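Local coordinates for putative creatinine amidohydrolase (Bacteroides fragilis, PDB 3LUB), which probably hydrolyses carbon-nitrogen bonds in linear amides, as a zinc-binding member of the creatininase superfamily, at residues P39-T42 and D43-L46; T169-M172 and M173-P177. All coordinates share one frame; numbering follows the deposited sequence.

Interaction 1 (P39-T42 and D43-L46); sequences PYLT and DCIL. With ZN (zinc ion), chain B; ZN (zinc ion), chain C.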
ATOM      1  N   PRO F  39      20.095 -28.271  -3.621  1.00 20.68           N
ATOM      2  CA  PRO F  39      19.025 -27.665  -4.388  1.00 20.78           C
ATOM      3  C   PRO F  39      18.678 -26.226  -3.994  1.00 19.75           C
ATOM      4  O   PRO F  39      18.702 -25.862  -2.792  1.00 18.27           O
ATOM      5  CB  PRO F  39      17.817 -28.573  -4.132  1.00 19.96           C
ATOM      6  CG  PRO F  39      18.283 -29.682  -3.288  1.00 22.73           C
ATOM      7  CD  PRO F  39      19.654 -29.466  -2.863  1.00 18.81           C
ATOM      8  N   TYR F  40      18.322 -25.447  -5.024  1.00 19.27           N
ATOM      9  CA  TYR F  40      17.729 -24.101  -4.868  1.00 18.87           C
ATOM     10  C   TYR F  40      16.557 -24.069  -3.912  1.00 18.10           C
ATOM     11  O   TYR F  40      16.344 -23.069  -3.237  1.00 18.60           O
ATOM     12  CB  TYR F  40      17.262 -23.524  -6.210  1.00 18.01           C
ATOM     13  CG  TYR F  40      18.347 -22.825  -6.990  1.00 20.18           C
ATOM     14  CD1 TYR F  40      19.229 -23.536  -7.765  1.00 17.22           C
ATOM     15  CD2 TYR F  40      18.470 -21.435  -6.969  1.00 17.47           C
ATOM     16  CE1 TYR F  40      20.225 -22.874  -8.495  1.00 23.79           C
ATOM     17  CE2 TYR F  40      19.456 -20.784  -7.679  1.00 18.99           C
ATOM     18  CZ  TYR F  40      20.330 -21.500  -8.437  1.00 19.70           C
ATOM     19  OH  TYR F  40      21.313 -20.850  -9.185  1.00 24.84           O
ATOM     20  N   LEU F  41      15.811 -25.166  -3.832  1.00 18.18           N
ATOM     21  CA  LEU F  41      14.644 -25.244  -2.925  1.00 17.30           C
ATOM     22  C   LEU F  41      14.875 -25.972  -1.617  1.00 17.73           C
ATOM     23  O   LEU F  41      13.928 -26.327  -0.965  1.00 18.17           O
ATOM     24  CB  LEU F  41      13.458 -25.876  -3.669  1.00 18.66           C
ATOM     25  CG  LEU F  41      12.826 -25.039  -4.793  1.00 16.85           C
ATOM     26  CD1 LEU F  41      11.619 -25.775  -5.359  1.00 18.53           C
ATOM     27  CD2 LEU F  41      12.344 -23.706  -4.247  1.00 17.22           C
ATOM     28  N   THR F  42      16.127 -26.161  -1.220  1.00 18.59           N
ATOM     29  CA  THR F  42      16.499 -26.765   0.094  1.00 18.11           C
ATOM     30  C   THR F  42      15.686 -26.229   1.260  1.00 18.60           C
ATOM     31  O   THR F  42      15.220 -26.989   2.089  1.00 17.97           O
ATOM     32  CB  THR F  42      18.024 -26.577   0.383  1.00 19.33           C
ATOM     33  OG1 THR F  42      18.808 -27.215  -0.650  1.00 19.08           O
ATOM     34  CG2 THR F  42      18.437 -27.103   1.787  1.00 17.47           C
ATOM     35  N   ASP F  43      15.487 -24.917   1.325  1.00 19.27           N
ATOM     36  CA  ASP F  43      14.770 -24.305   2.464  1.00 18.21           C
ATOM     37  C   ASP F  43      13.277 -24.541   2.472  1.00 18.11           C
ATOM     38  O   ASP F  43      12.633 -24.284   3.472  1.00 17.96           O
ATOM     39  CB  ASP F  43      15.047 -22.798   2.553  1.00 19.63           C
ATOM     40  CG  ASP F  43      16.481 -22.486   2.862  1.00 20.79           C
ATOM     41  OD1 ASP F  43      17.271 -23.417   3.187  1.00 21.94           O
ATOM     42  OD2 ASP F  43      16.822 -21.289   2.788  1.00 19.48           O
ATOM     43  N   CYS F  44      12.732 -25.028   1.363  1.00 18.63           N
ATOM     44  CA  CYS F  44      11.346 -25.485   1.277  1.00 19.65           C
ATOM     45  C   CYS F  44      11.235 -26.985   1.567  1.00 19.36           C
ATOM     46  O   CYS F  44      10.343 -27.430   2.288  1.00 18.47           O
ATOM     47  CB  CYS F  44      10.787 -25.273  -0.137  1.00 21.95           C
ATOM     48  SG  CYS F  44      10.435 -23.544  -0.671  1.00 21.68           S
ATOM     49  N   ILE F  45      12.125 -27.746   0.947  1.00 18.32           N
ATOM     50  CA  ILE F  45      12.109 -29.199   1.008  1.00 18.51           C
ATOM     51  C   ILE F  45      12.289 -29.719   2.428  1.00 19.65           C
ATOM     52  O   ILE F  45      11.533 -30.571   2.859  1.00 20.38           O
ATOM     53  CB  ILE F  45      13.209 -29.818   0.130  1.00 17.24           C
ATOM     54  CG1 ILE F  45      12.920 -29.569  -1.359  1.00 20.92           C
ATOM     55  CG2 ILE F  45      13.336 -31.291   0.402  1.00 17.98           C
ATOM     56  CD1 ILE F  45      14.097 -29.711  -2.314  1.00 16.29           C
ATOM     57  N   LEU F  46      13.289 -29.214   3.144  1.00 18.95           N
ATOM     58  CA  LEU F  46      13.611 -29.721   4.469  1.00 18.85           C
ATOM     59  C   LEU F  46      12.503 -29.529   5.500  1.00 18.41           C
ATOM     60  O   LEU F  46      12.110 -30.505   6.152  1.00 18.72           O
ATOM     61  CB  LEU F  46      14.927 -29.134   4.962  1.00 18.91           C
ATOM     62  CG  LEU F  46      16.124 -29.631   4.144  1.00 18.95           C
ATOM     63  CD1 LEU F  46      17.468 -29.302   4.854  1.00 18.91           C
ATOM     64  CD2 LEU F  46      15.965 -31.130   3.863  1.00 14.58           C
TER
HETATM   65 ZN    ZN B 302      19.137 -23.414   3.569  1.00 21.51          ZN
HETATM   66 ZN    ZN C 301      18.358 -20.051   3.430  1.00 34.65          ZN
HETATM   67  O   HOH W   1      16.180 -22.838  -0.597  1.00 18.38           O
HETATM   68  O   HOH W   2      19.797 -21.702   4.567  1.00 27.58           O
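L41 and I45 meet where the loop after strand 23-28 turns into helix 42-62: a type I beta turn, P39 to T42, runs straight into the helix, with L41 at the N-cap position. The backbone carbonyl of L41 is the centre of the join. Its oxygen takes two N-H groups, C44 N at 2.9 Å from well above the carbonyl plane and I45 N at 3.0 Å nearly along the C=O axis. The side chain of I45 folds back over the same group: with CG1 beside its own backbone N (chi1 -68°), CD1 comes down on L41 CB at 4.1 Å and also touches P39 CB. On the C44 side, L41 CD2 packs against SG at the same distance.

T42 belongs to both the turn and the helix. Its hydroxyl doubles back beside its backbone N, where OG1 makes a short bond of 2.5 Å to P39 O, in the carbonyl plane on a lone pair; T42 N uses the same oxygen, pinning the turn closed. The methyl CG2, on the branch anti to the backbone N, lies alongside L46, 3.9 Å from its CD1, one helical turn on, while T42 O receives L46 N.

All this fixes the start of the helix that carries D43, whose carboxylate bridges the two zinc ions. H34 and E168 join D43 on the zinc of chain B, and E32 and H120 on that of chain C. Water 2 lies between the metals, a position consistent with the nucleophile expected in this superfamily. Water 1 ties D43 N back to Y40 O across the turn. At the bridge itself, D43 OD1 is 1.9 Å from the zinc of chain B and OD2 2.1 Å from the zinc of chain C.

Interaction 2 (T169-M172 and M173-P177); sequences TSVM and MHYHP
T169 and M173 begin the last two turns of helix 166-175, where regular i to i+4 bonds run out at a histidine-proline pair. M173, modelled as selenomethionine, gives its N-H to T169 O at 2.9 Å; its chain then crosses T169 obliquely, with CG lying over that same oxygen and SE 4.0 Å from T169 CG2. H174 N follows with a bond to S170 O, and the H174 imidazole places CD2 over the centre of the Y175 ring, 3.8 Å above its plane. Y175 N bonds V171 O almost straight, at 172°. Its ring runs alongside V171, CD2 touching CG1 at 3.6 Å, and its hydroxyl is bonded to E53. H176 leaves helical angles, yet its N still reaches M172 O at 2.7 Å. CG of M172, also a selenomethionine, stands anti to the backbone N (chi1 -172°) and the chain bends at the next two torsions, which brings SE obliquely up to H176, 3.8 Å from CB. With P177 the regular pattern stops, because its ring nitrogen N carries no hydrogen to offer M173 O.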
ATOM      1  N   THR F 169      23.346 -30.193   4.487  1.00 20.38           N
ATOM      2  CA  THR F 169      23.721 -31.229   3.512  1.00 20.17           C
ATOM      3  C   THR F 169      23.356 -32.615   4.025  1.00 20.52           C
ATOM      4  O   THR F 169      22.815 -33.410   3.279  1.00 21.91           O
ATOM      5  CB  THR F 169      25.202 -31.198   3.135  1.00 20.32           C
ATOM      6  OG1 THR F 169      25.545 -29.885   2.675  1.00 18.43           O
ATOM      7  CG2 THR F 169      25.465 -32.179   2.035  1.00 19.25           C
ATOM      8  N   SER F 170      23.624 -32.889   5.297  1.00 20.47           N
ATOM      9  CA  SER F 170      23.335 -34.199   5.881  1.00 20.74           C
ATOM     10  C   SER F 170      21.862 -34.492   5.839  1.00 20.94           C
ATOM     11  O   SER F 170      21.479 -35.595   5.499  1.00 21.09           O
ATOM     12  CB  SER F 170      23.829 -34.322   7.343  1.00 20.63           C
ATOM     13  OG  SER F 170      25.242 -34.278   7.425  1.00 22.31           O
ATOM     14  N   VAL F 171      21.044 -33.513   6.217  1.00 20.69           N
ATOM     15  CA  VAL F 171      19.608 -33.730   6.295  1.00 19.76           C
ATOM     16  C   VAL F 171      19.035 -33.915   4.876  1.00 20.27           C
ATOM     17  O   VAL F 171      18.159 -34.727   4.682  1.00 22.21           O
ATOM     18  CB  VAL F 171      18.898 -32.604   7.062  1.00 21.04           C
ATOM     19  CG1 VAL F 171      17.368 -32.854   7.119  1.00 17.31           C
ATOM     20  CG2 VAL F 171      19.508 -32.442   8.503  1.00 16.97           C
HETATM   21  N   MSE F 172      19.582 -33.217   3.880  1.00 19.79           N
HETATM   22  CA  MSE F 172      19.178 -33.437   2.472  1.00 20.49           C
HETATM   23  C   MSE F 172      19.594 -34.846   2.037  1.00 21.21           C
HETATM   24  O   MSE F 172      18.839 -35.525   1.359  1.00 21.91           O
HETATM   25  CB  MSE F 172      19.812 -32.416   1.522  1.00 19.43           C
HETATM   26  CG  MSE F 172      19.283 -32.489   0.095  1.00 21.93           C
HETATM   27 SE   MSE F 172      17.301 -32.184  -0.026  0.75 21.14          SE
HETATM   28  CE  MSE F 172      17.154 -30.261   0.437  1.00 17.73           C
HETATM   29  N   MSE F 173      20.800 -35.279   2.408  1.00 21.88           N
HETATM   30  CA  MSE F 173      21.277 -36.606   2.027  1.00 21.85           C
HETATM   31  C   MSE F 173      20.372 -37.680   2.578  1.00 22.27           C
HETATM   32  O   MSE F 173      20.144 -38.700   1.920  1.00 23.60           O
HETATM   33  CB  MSE F 173      22.716 -36.834   2.466  1.00 20.97           C
HETATM   34  CG  MSE F 173      23.739 -36.108   1.612  1.00 22.00           C
HETATM   35 SE   MSE F 173      25.520 -36.137   2.427  0.75 22.33          SE
HETATM   36  CE  MSE F 173      26.225 -37.993   1.829  1.00 21.27           C
ATOM     37  N   HIS F 174      19.838 -37.437   3.764  1.00 21.67           N
ATOM     38  CA  HIS F 174      18.886 -38.355   4.393  1.00 21.77           C
ATOM     39  C   HIS F 174      17.552 -38.397   3.672  1.00 22.98           C
ATOM     40  O   HIS F 174      17.103 -39.449   3.229  1.00 22.97           O
ATOM     41  CB  HIS F 174      18.705 -37.984   5.851  1.00 22.04           C
ATOM     42  CG  HIS F 174      17.564 -38.661   6.523  1.00 21.91           C
ATOM     43  ND1 HIS F 174      17.492 -40.025   6.672  1.00 25.08           N
ATOM     44  CD2 HIS F 174      16.481 -38.159   7.156  1.00 23.00           C
ATOM     45  CE1 HIS F 174      16.393 -40.339   7.334  1.00 25.28           C
ATOM     46  NE2 HIS F 174      15.759 -39.222   7.642  1.00 23.27           N
ATOM     47  N   TYR F 175      16.933 -37.238   3.523  1.00 22.76           N
ATOM     48  CA  TYR F 175      15.604 -37.158   2.934  1.00 21.55           C
ATOM     49  C   TYR F 175      15.591 -37.301   1.423  1.00 20.50           C
ATOM     50  O   TYR F 175      14.705 -37.927   0.907  1.00 19.25           O
ATOM     51  CB  TYR F 175      14.930 -35.823   3.307  1.00 21.45           C
ATOM     52  CG  TYR F 175      14.322 -35.794   4.693  1.00 21.45           C
ATOM     53  CD1 TYR F 175      13.348 -36.713   5.075  1.00 22.72           C
ATOM     54  CD2 TYR F 175      14.714 -34.842   5.614  1.00 19.00           C
ATOM     55  CE1 TYR F 175      12.794 -36.677   6.348  1.00 21.50           C
ATOM     56  CE2 TYR F 175      14.169 -34.798   6.868  1.00 20.16           C
ATOM     57  CZ  TYR F 175      13.199 -35.708   7.224  1.00 23.17           C
ATOM     58  OH  TYR F 175      12.674 -35.633   8.481  1.00 19.45           O
ATOM     59  N   HIS F 176      16.531 -36.674   0.715  1.00 21.59           N
ATOM     60  CA  HIS F 176      16.560 -36.746  -0.747  1.00 22.26           C
ATOM     61  C   HIS F 176      17.967 -36.943  -1.284  1.00 23.19           C
ATOM     62  O   HIS F 176      18.536 -36.054  -1.880  1.00 23.35           O
ATOM     63  CB  HIS F 176      15.940 -35.492  -1.370  1.00 22.36           C
ATOM     64  CG  HIS F 176      14.473 -35.355  -1.107  1.00 23.02           C
ATOM     65  ND1 HIS F 176      13.523 -36.007  -1.857  1.00 21.12           N
ATOM     66  CD2 HIS F 176      13.802 -34.676  -0.150  1.00 22.81           C
ATOM     67  CE1 HIS F 176      12.327 -35.713  -1.389  1.00 27.28           C
ATOM     68  NE2 HIS F 176      12.471 -34.929  -0.337  1.00 23.99           N
ATOM     69  N   PRO F 177      18.524 -38.134  -1.094  1.00 25.05           N
ATOM     70  CA  PRO F 177      19.876 -38.409  -1.575  1.00 25.95           C
ATOM     71  C   PRO F 177      20.116 -38.182  -3.088  1.00 25.98           C
ATOM     72  O   PRO F 177      21.239 -37.896  -3.497  1.00 26.87           O
ATOM     73  CB  PRO F 177      20.103 -39.883  -1.197  1.00 24.69           C
ATOM     74  CG  PRO F 177      18.765 -40.434  -0.841  1.00 25.74           C
ATOM     75  CD  PRO F 177      17.926 -39.276  -0.380  1.00 24.88           C
TER

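Along the chain, interaction 1 comes first, at the start of helix 42-62, and interaction 2 far later, at the end of helix 166-175; their centres lie 11 Å apart, and the two helices pack directly on each other. The CE methyl of M172 is the plug between them, within 3.6 Å of T42 CA and 3.7 Å of L46 CD2, with P39 CG close by. A second touch lies further out, where H176 CD2 meets I45 CG2 at 3.5 Å. The pairing matters for the metal site: D43 at the head of one helix and E168, just before 169-172 on the other, bind the same zinc ion.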